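Local coordinates for glycosyl transferases group 1 family protein (Francisella tularensis subsp. tularensis, PDB 5I45) that probably transfers a sugar from an activated donor to an acceptor as a GT-B glycosyltransferase, of which this chain is the C-terminal domain, at residues Ala111-Val116 with Leu180-Ala185; Ala131-Cys136 with Asp190-Lys195; Val138-Ala143 with Glu148-Asp153. All coordinates share one frame; numbering follows the deposited sequence. Where two conformers were deposited one is given.

Interaction 1. Residues Ala111-Val116 with Leu180-Ala185; sequences ALDIVV and LRYKIA
D113 and R181 form a salt bridge in which a single carboxylate oxygen, D113 OD2, takes two N-H groups of the guanidinium. The stronger bond runs from R181 NH2 to D113 OD2 at 3.0 Å, with an N-H...O angle of 145°; R181 NE also reaches D113 OD2, at 3.2 Å, but weakly. The two planes stand 75° apart, and NH2 approaches the oxygen from above the carboxylate plane, so this is no flat two-on-two pairing. The third nitrogen, NH1, bonds to the carbonyl of L174 on helix 164-176, which fixes the rotation of the guanidinium.

A water extends the polar network. It donates to D113 OD2 (2.7 Å) and hydrogen-bonds Y182 OH at 2.8 Å, linking the buried acid to a tyrosine that is itself exposed.

The apolar part is small. R181 leaves the helix with CG anti to its backbone N (chi1 -177°) and bends at chi3, laying CD 3.8 Å from CG1 of I114, whose side chain it crosses at about a right angle. W61 packs on D113, I114 and R181.

Through D113 and I114, helix 178-195 is joined to strand 114-117, an inner strand of the parallel sheet, in a three-layer Rossmann-like domain such as forms the C-terminal half of GT-B glycosyltransferases.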
loop_
_atom_site.group_PDB
_atom_site.type_symbol
_atom_site.label_atom_id
_atom_site.label_comp_id
_atom_site.label_asym_id
_atom_site.label_seq_id
_atom_site.Cartn_x
_atom_site.Cartn_y
_atom_site.Cartn_z
ATOM N N ALA A 111 5.507 -0.854 -9.014
ATOM C CA ALA A 111 6.756 -0.581 -8.321
ATOM C C ALA A 111 6.748 -1.047 -6.865
ATOM O O ALA A 111 7.807 -1.055 -6.238
ATOM C CB ALA A 111 7.075 0.904 -8.377
ATOM N N LEU A 112 5.573 -1.428 -6.337
ATOM C CA LEU A 112 5.441 -1.709 -4.901
ATOM C C LEU A 112 5.343 -3.179 -4.546
ATOM O O LEU A 112 4.644 -3.942 -5.213
ATOM C CB LEU A 112 4.164 -1.018 -4.376
ATOM C CG LEU A 112 4.199 0.501 -4.453
ATOM C CD1 LEU A 112 2.802 1.062 -4.248
ATOM C CD2 LEU A 112 5.216 1.113 -3.510
ATOM N N ASP A 113 6.050 -3.603 -3.494
ATOM C CA ASP A 113 5.922 -4.954 -2.984
ATOM C C ASP A 113 4.690 -5.165 -2.123
ATOM O O ASP A 113 4.137 -6.238 -2.121
ATOM C CB ASP A 113 7.165 -5.383 -2.207
ATOM C CG ASP A 113 8.244 -5.903 -3.110
ATOM O OD1 ASP A 113 8.915 -5.120 -3.793
ATOM O OD2 ASP A 113 8.378 -7.147 -3.183
ATOM N N ILE A 114 4.320 -4.130 -1.362
ATOM C CA ILE A 114 3.210 -4.243 -0.397
ATOM C C ILE A 114 2.332 -3.039 -0.556
ATOM O O ILE A 114 2.853 -1.922 -0.708
ATOM C CB ILE A 114 3.751 -4.317 1.044
ATOM C CG1 ILE A 114 4.716 -5.495 1.224
ATOM C CG2 ILE A 114 2.607 -4.317 2.050
ATOM C CD1 ILE A 114 5.476 -5.515 2.539
ATOM N N VAL A 115 1.027 -3.230 -0.478
ATOM C CA VAL A 115 0.052 -2.141 -0.463
ATOM C C VAL A 115 -0.810 -2.287 0.772
ATOM O O VAL A 115 -1.248 -3.391 1.108
ATOM C CB VAL A 115 -0.806 -2.093 -1.745
ATOM C CG1 VAL A 115 -1.921 -1.056 -1.623
ATOM C CG2 VAL A 115 0.068 -1.745 -2.921
ATOM N N VAL A 116 -1.015 -1.155 1.465
ATOM C CA VAL A 116 -1.898 -1.109 2.619
ATOM C C VAL A 116 -3.169 -0.372 2.279
ATOM O O VAL A 116 -3.109 0.704 1.735
ATOM C CB VAL A 116 -1.210 -0.456 3.835
ATOM C CG1 VAL A 116 -2.134 -0.435 5.026
ATOM C CG2 VAL A 116 0.069 -1.217 4.183
ATOM N N LEU A 180 7.156 -16.032 1.859
ATOM C CA LEU A 180 5.747 -15.951 2.231
ATOM C C LEU A 180 5.087 -14.780 1.511
ATOM O O LEU A 180 3.996 -14.894 0.987
ATOM C CB LEU A 180 5.594 -15.754 3.731
ATOM C CG LEU A 180 4.165 -15.492 4.231
ATOM C CD1 LEU A 180 3.231 -16.665 3.980
ATOM C CD2 LEU A 180 4.274 -15.138 5.707
ATOM N N ARG A 181 5.774 -13.638 1.467
ATOM C CA ARG A 181 5.224 -12.462 0.798
ATOM C C ARG A 181 4.894 -12.764 -0.652
ATOM O O ARG A 181 3.823 -12.419 -1.141
ATOM C CB ARG A 181 6.177 -11.253 0.889
ATOM C CG ARG A 181 5.606 -9.990 0.273
ATOM C CD ARG A 181 6.478 -8.773 0.401
ATOM N NE ARG A 181 7.627 -8.765 -0.479
ATOM C CZ ARG A 181 8.907 -8.927 -0.150
ATOM N NH1 ARG A 181 9.314 -9.238 1.069
ATOM N NH2 ARG A 181 9.820 -8.751 -1.090
ATOM N N TYR A 182 5.826 -13.393 -1.342
ATOM C CA TYR A 182 5.596 -13.695 -2.760
ATOM C C TYR A 182 4.455 -14.689 -2.973
ATOM O O TYR A 182 3.703 -14.551 -3.943
ATOM C CB TYR A 182 6.886 -14.156 -3.458
ATOM C CG TYR A 182 7.965 -13.070 -3.562
ATOM C CD1 TYR A 182 7.650 -11.775 -3.927
ATOM C CD2 TYR A 182 9.283 -13.360 -3.319
ATOM C CE1 TYR A 182 8.624 -10.790 -4.040
ATOM C CE2 TYR A 182 10.273 -12.390 -3.432
ATOM C CZ TYR A 182 9.929 -11.100 -3.785
ATOM O OH TYR A 182 10.911 -10.115 -3.917
ATOM N N LYS A 183 4.304 -15.649 -2.069
ATOM C CA LYS A 183 3.208 -16.592 -2.164
ATOM C C LYS A 183 1.845 -15.940 -1.911
ATOM O O LYS A 183 0.897 -16.193 -2.643
ATOM C CB LYS A 183 3.444 -17.765 -1.238
ATOM C CG LYS A 183 2.282 -18.735 -1.181
ATOM C CD LYS A 183 2.748 -20.166 -1.173
ATOM C CE LYS A 183 1.688 -21.048 -0.551
ATOM N NZ LYS A 183 0.446 -20.244 -0.334
ATOM N N ILE A 184 1.774 -15.093 -0.884
ATOM C CA ILE A 184 0.558 -14.340 -0.586
ATOM C C ILE A 184 0.163 -13.485 -1.788
ATOM O O ILE A 184 -0.972 -13.505 -2.216
ATOM C CB ILE A 184 0.788 -13.436 0.650
ATOM C CG1 ILE A 184 0.907 -14.291 1.913
ATOM C CG2 ILE A 184 -0.287 -12.360 0.787
ATOM C CD1 ILE A 184 -0.341 -14.944 2.386
ATOM N N ALA A 185 1.158 -12.790 -2.342
ATOM C CA ALA A 185 0.915 -11.902 -3.490
ATOM C C ALA A 185 0.420 -12.668 -4.727
ATOM O O ALA A 185 -0.515 -12.245 -5.384
ATOM C CB ALA A 185 2.147 -11.075 -3.817
HETATM O O HOH W 1 9.813 -7.971 -5.379
#

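Interaction 2. Residues Ala131-Cys136 with Asp190-Lys195; sequences AMASKC and DLVTTK
A133 and V192 bring the two backbones to within 6.1 Å, CA to CA, where the last turn of helix 126-133 meets the final part of helix 178-195. V192 carries most of the contact, its two methyls dividing the work. CG1, set anti to the carbonyl carbon (chi1 -54°), lies 3.7 Å from CB of M132, a selenomethionine. CG2 comes down on the backbone of A133, with A133 N 3.5 Å from V192 CG2 and A133 CB at 4.0 Å from the same methyl. The chain of M132 crosses V192 at about a right angle and bends at chi3 (84°), which carries its methyl CE past V192 CG1 to L191, 4.1 Å from CD2. Since M132 and V192 were each modelled in two conformers, the contacts given are those of one conformer of each.

Close behind the contact the first helix stops in a Schellman motif: C136 N bonds to A131 O (2.9 Å) and K135 N to M132 O (3.0 Å), with K135 at positive phi as the C-prime residue. In GT4 relatives the helix at this place bears the second glutamate of the E-X7-E motif, here probably E130, one residue before A131.

No hydrogen bond joins the two segments. K135 instead reaches helix 178-195 earlier along its length, with NZ hydrogen-bonded to Q186 and engaged in a cation-pi contact with Y189. V138 of strand 137-140 and I149 of the following loop also pack on M132.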
loop_
_atom_site.group_PDB
_atom_site.type_symbol
_atom_site.label_atom_id
_atom_site.label_comp_id
_atom_site.label_asym_id
_atom_site.label_seq_id
_atom_site.Cartn_x
_atom_site.Cartn_y
_atom_site.Cartn_z
ATOM N N ALA A 131 -4.184 -3.626 -6.488
ATOM C CA ALA A 131 -2.908 -4.065 -5.920
ATOM C C ALA A 131 -2.699 -5.559 -6.171
ATOM O O ALA A 131 -1.617 -5.978 -6.590
ATOM C CB ALA A 131 -2.843 -3.759 -4.454
HETATM N N MSE A 132 -3.726 -6.362 -5.921
HETATM C CA MSE A 132 -3.631 -7.799 -6.141
HETATM C C MSE A 132 -3.437 -8.147 -7.597
HETATM O O MSE A 132 -2.671 -9.049 -7.921
HETATM C CB MSE A 132 -4.885 -8.474 -5.564
HETATM C CG MSE A 132 -4.910 -8.313 -4.037
HETATM SE SE MSE A 132 -6.686 -8.576 -3.224
HETATM C CE MSE A 132 -6.656 -10.567 -3.091
ATOM N N ALA A 133 -4.114 -7.432 -8.481
ATOM C CA ALA A 133 -3.933 -7.639 -9.929
ATOM C C ALA A 133 -2.500 -7.319 -10.357
ATOM O O ALA A 133 -2.035 -7.849 -11.374
ATOM C CB ALA A 133 -4.943 -6.809 -10.705
ATOM N N SER A 134 -1.834 -6.471 -9.585
ATOM C CA SER A 134 -0.463 -6.113 -9.880
ATOM C C SER A 134 0.546 -6.976 -9.135
ATOM O O SER A 134 1.733 -6.720 -9.209
ATOM C CB SER A 134 -0.224 -4.646 -9.532
ATOM O OG SER A 134 -1.214 -3.799 -10.105
ATOM N N LYS A 135 0.061 -7.992 -8.422
ATOM C CA LYS A 135 0.879 -8.889 -7.643
ATOM C C LYS A 135 1.626 -8.200 -6.491
ATOM O O LYS A 135 2.726 -8.571 -6.107
ATOM C CB LYS A 135 1.792 -9.749 -8.537
ATOM C CG LYS A 135 1.922 -11.185 -8.065
ATOM C CD LYS A 135 2.727 -12.073 -8.996
ATOM C CE LYS A 135 2.061 -12.386 -10.334
ATOM N NZ LYS A 135 2.883 -13.364 -11.094
ATOM N N CYS A 136 0.957 -7.216 -5.917
ATOM C CA CYS A 136 1.393 -6.606 -4.638
ATOM C C CYS A 136 0.795 -7.434 -3.508
ATOM O O CYS A 136 -0.339 -7.910 -3.615
ATOM C CB CYS A 136 0.870 -5.185 -4.493
ATOM S SG CYS A 136 1.243 -4.082 -5.830
ATOM N N ASP A 190 -3.878 -14.611 -8.346
ATOM C CA ASP A 190 -4.636 -15.729 -8.909
ATOM C C ASP A 190 -6.130 -15.557 -8.653
ATOM O O ASP A 190 -6.943 -15.853 -9.508
ATOM C CB ASP A 190 -4.143 -17.055 -8.342
ATOM C CG ASP A 190 -2.762 -17.439 -8.848
ATOM O OD1 ASP A 190 -2.291 -16.850 -9.835
ATOM O OD2 ASP A 190 -2.112 -18.319 -8.256
ATOM N N LEU A 191 -6.474 -15.107 -7.456
ATOM C CA LEU A 191 -7.854 -14.895 -7.117
ATOM C C LEU A 191 -8.484 -13.804 -7.961
ATOM O O LEU A 191 -9.537 -14.000 -8.545
ATOM C CB LEU A 191 -8.003 -14.539 -5.634
ATOM C CG LEU A 191 -9.409 -14.109 -5.208
ATOM C CD1 LEU A 191 -10.355 -15.278 -5.281
ATOM C CD2 LEU A 191 -9.367 -13.552 -3.804
ATOM N N VAL A 192 -7.837 -12.643 -8.045
ATOM C CA VAL A 192 -8.488 -11.531 -8.738
ATOM C C VAL A 192 -8.543 -11.725 -10.248
ATOM O O VAL A 192 -9.543 -11.375 -10.876
ATOM C CB VAL A 192 -7.925 -10.164 -8.291
ATOM C CG1 VAL A 192 -8.027 -10.062 -6.775
ATOM C CG2 VAL A 192 -6.497 -9.973 -8.786
ATOM N N THR A 193 -7.526 -12.351 -10.841
ATOM C CA THR A 193 -7.554 -12.569 -12.291
ATOM C C THR A 193 -8.573 -13.647 -12.682
ATOM O O THR A 193 -8.997 -13.719 -13.842
ATOM C CB THR A 193 -6.169 -12.898 -12.873
ATOM O OG1 THR A 193 -5.623 -14.030 -12.189
ATOM C CG2 THR A 193 -5.245 -11.715 -12.741
ATOM N N THR A 194 -9.001 -14.455 -11.707
ATOM C CA THR A 194 -9.998 -15.491 -11.941
ATOM C C THR A 194 -11.392 -15.006 -11.627
ATOM O O THR A 194 -12.315 -15.246 -12.416
ATOM C CB THR A 194 -9.744 -16.716 -11.052
ATOM O OG1 THR A 194 -8.448 -17.244 -11.332
ATOM C CG2 THR A 194 -10.806 -17.807 -11.278
ATOM N N LYS A 195 -11.565 -14.357 -10.471
ATOM C CA LYS A 195 -12.901 -14.019 -9.976
ATOM C C LYS A 195 -13.338 -12.553 -10.094
ATOM O O LYS A 195 -14.533 -12.274 -10.064
ATOM C CB LYS A 195 -13.013 -14.485 -8.507
ATOM C CG LYS A 195 -14.367 -14.226 -7.860
ATOM C CD LYS A 195 -14.770 -15.276 -6.831
ATOM C CE LYS A 195 -13.790 -15.421 -5.692
ATOM N NZ LYS A 195 -14.393 -16.137 -4.512
#

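Interaction 3. Residues Val138-Ala143 with Glu148-Asp153; sequences VIATKA and EIIVDD
I150 meets V138 and A140 of strand 137-140 through one methyl, but the segment that carries it first approaches at E148. This residue has left-handed backbone angles (phi 49°, psi 47°), and its N-H points to a water that accepts from E148 N at 2.9 Å and donates to K142 O at 2.8 Å. The water bridges the two backbones where the loop turns back on itself. I149 turns its side chain elsewhere, to L129 of helix 126-133.

I150 makes the direct contact. Its CG1 is anti to the carbonyl carbon (chi1 -71°) and the chain then runs extended, so that CD1 reaches the strand as the end of a straight arm. There I150 CD1 lies 3.8 Å from V138 CG1 and 4.0 Å from A140 CB. The side chains of V138 and I150 cross obliquely. V138 and A140 both point to the face of the strand that I150 meets, whereas I139 between them is turned the other way. A145 and N155 also touch I150.

D152 and D153 lead the chain on toward strand 157-158, where D152 OD1 takes the N-H of L158 and D153 OD1 is hydrogen-bonded to Y157 OH. The whole segment therefore belongs to the connection between two neighbouring strands of the parallel sheet, and I150 packs on one face of that sheet, in the Rossmann-like C-terminal domain of a GT-B fold.

Chemically, the direct contact is one apolar methyl against two small strand side chains. It contains no hydrogen bond and so imposes no polar orientation; the polar link between the two segments runs through backbone groups and the bridging water.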
loop_
_atom_site.group_PDB
_atom_site.type_symbol
_atom_site.label_atom_id
_atom_site.label_comp_id
_atom_site.label_asym_id
_atom_site.label_seq_id
_atom_site.Cartn_x
_atom_site.Cartn_y
_atom_site.Cartn_z
ATOM N N VAL A 138 -1.164 -7.512 -0.135
ATOM C CA VAL A 138 -2.070 -6.536 0.460
ATOM C C VAL A 138 -2.362 -6.811 1.924
ATOM O O VAL A 138 -2.655 -7.957 2.358
ATOM C CB VAL A 138 -3.401 -6.503 -0.324
ATOM C CG1 VAL A 138 -4.447 -5.610 0.340
ATOM C CG2 VAL A 138 -3.155 -6.007 -1.728
ATOM N N ILE A 139 -2.295 -5.705 2.677
ATOM C CA ILE A 139 -2.748 -5.650 4.064
ATOM C C ILE A 139 -3.931 -4.696 4.054
ATOM O O ILE A 139 -3.816 -3.583 3.597
ATOM C CB ILE A 139 -1.656 -5.088 4.981
ATOM C CG1 ILE A 139 -0.429 -5.996 4.997
ATOM C CG2 ILE A 139 -2.223 -4.923 6.400
ATOM C CD1 ILE A 139 0.811 -5.312 5.541
ATOM N N ALA A 140 -5.078 -5.136 4.547
ATOM C CA ALA A 140 -6.283 -4.333 4.482
ATOM C C ALA A 140 -7.156 -4.460 5.695
ATOM O O ALA A 140 -7.163 -5.474 6.379
ATOM C CB ALA A 140 -7.117 -4.792 3.263
ATOM N N THR A 141 -7.926 -3.401 5.949
ATOM C CA THR A 141 -9.060 -3.477 6.867
ATOM C C THR A 141 -10.252 -4.129 6.113
ATOM O O THR A 141 -10.222 -4.300 4.907
ATOM C CB THR A 141 -9.486 -2.075 7.270
ATOM O OG1 THR A 141 -9.757 -1.335 6.077
ATOM C CG2 THR A 141 -8.409 -1.376 8.075
ATOM N N LYS A 142 -11.324 -4.389 6.842
ATOM C CA LYS A 142 -12.590 -4.899 6.254
ATOM C C LYS A 142 -13.042 -3.965 5.117
ATOM O O LYS A 142 -13.353 -4.412 3.997
ATOM C CB LYS A 142 -13.659 -4.967 7.338
ATOM C CG LYS A 142 -15.011 -5.492 6.873
ATOM C CD LYS A 142 -15.978 -5.687 8.035
ATOM C CE LYS A 142 -15.556 -6.842 8.928
ATOM N NZ LYS A 142 -16.670 -7.360 9.757
ATOM N N ALA A 143 -13.024 -2.661 5.378
ATOM C CA ALA A 143 -13.386 -1.659 4.360
ATOM C C ALA A 143 -12.425 -1.686 3.175
ATOM O O ALA A 143 -12.836 -1.570 2.011
ATOM C CB ALA A 143 -13.401 -0.263 4.976
ATOM N N GLU A 148 -15.274 -8.739 1.647
ATOM C CA GLU A 148 -14.602 -9.993 2.002
ATOM C C GLU A 148 -13.757 -10.634 0.882
ATOM O O GLU A 148 -13.847 -11.827 0.616
ATOM C CB GLU A 148 -15.626 -10.978 2.569
ATOM C CG GLU A 148 -16.280 -10.469 3.839
ATOM C CD GLU A 148 -17.265 -11.454 4.425
ATOM O OE1 GLU A 148 -17.548 -12.481 3.763
ATOM O OE2 GLU A 148 -17.751 -11.193 5.546
ATOM N N ILE A 149 -12.936 -9.820 0.237
ATOM C CA ILE A 149 -12.042 -10.286 -0.842
ATOM C C ILE A 149 -10.897 -11.152 -0.311
ATOM O O ILE A 149 -10.465 -12.093 -0.959
ATOM C CB ILE A 149 -11.404 -9.072 -1.571
ATOM C CG1 ILE A 149 -12.488 -8.253 -2.295
ATOM C CG2 ILE A 149 -10.305 -9.502 -2.555
ATOM C CD1 ILE A 149 -12.049 -6.859 -2.688
ATOM N N ILE A 150 -10.384 -10.797 0.844
ATOM C CA ILE A 150 -9.183 -11.427 1.394
ATOM C C ILE A 150 -9.470 -12.528 2.410
ATOM O O ILE A 150 -10.340 -12.387 3.266
ATOM C CB ILE A 150 -8.274 -10.346 2.005
ATOM C CG1 ILE A 150 -7.673 -9.516 0.859
ATOM C CG2 ILE A 150 -7.160 -10.941 2.872
ATOM C CD1 ILE A 150 -6.924 -8.274 1.289
ATOM N N VAL A 151 -8.714 -13.612 2.286
ATOM C CA VAL A 151 -8.644 -14.662 3.287
ATOM C C VAL A 151 -7.298 -14.464 3.983
ATOM O O VAL A 151 -6.229 -14.609 3.369
ATOM C CB VAL A 151 -8.692 -16.038 2.643
ATOM C CG1 VAL A 151 -8.551 -17.125 3.705
ATOM C CG2 VAL A 151 -9.971 -16.206 1.816
ATOM N N ASP A 152 -7.338 -14.105 5.270
ATOM C CA ASP A 152 -6.139 -13.776 6.007
ATOM C C ASP A 152 -5.110 -14.902 5.966
ATOM O O ASP A 152 -5.439 -16.051 6.196
ATOM C CB ASP A 152 -6.486 -13.456 7.457
ATOM C CG ASP A 152 -5.299 -12.941 8.202
ATOM O OD1 ASP A 152 -4.950 -11.769 8.070
ATOM O OD2 ASP A 152 -4.669 -13.738 8.923
ATOM N N ASP A 153 -3.856 -14.536 5.674
ATOM C CA ASP A 153 -2.719 -15.444 5.563
ATOM C C ASP A 153 -2.740 -16.352 4.347
ATOM O O ASP A 153 -1.881 -17.211 4.229
ATOM C CB ASP A 153 -2.483 -16.262 6.859
ATOM C CG ASP A 153 -1.067 -16.867 6.911
ATOM O OD1 ASP A 153 -0.080 -16.072 6.848
ATOM O OD2 ASP A 153 -0.921 -18.072 7.009
HETATM O O HOH W 2 -14.749 -6.837 3.773
#

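From the N terminus, the chain passes 111-116 on an inner strand, then 131-136 at the end of helix 126-133, and then the neighbouring strand at 138-143. Interaction 3 closes first, a short return at 148-153 that packs against one face of that strand. Helix 178-195 then closes the two long loops in turn: interaction 1 through 180-185 and interaction 2 through 190-195. These two cross along the chain, and interaction 3 falls within both. V115 O and I139 N, 3.0 Å apart, probably hydrogen-bond the two strands, while A131 packs on V138. A single helix, 178-195, is in this way tied both to the sheet and to helix 126-133.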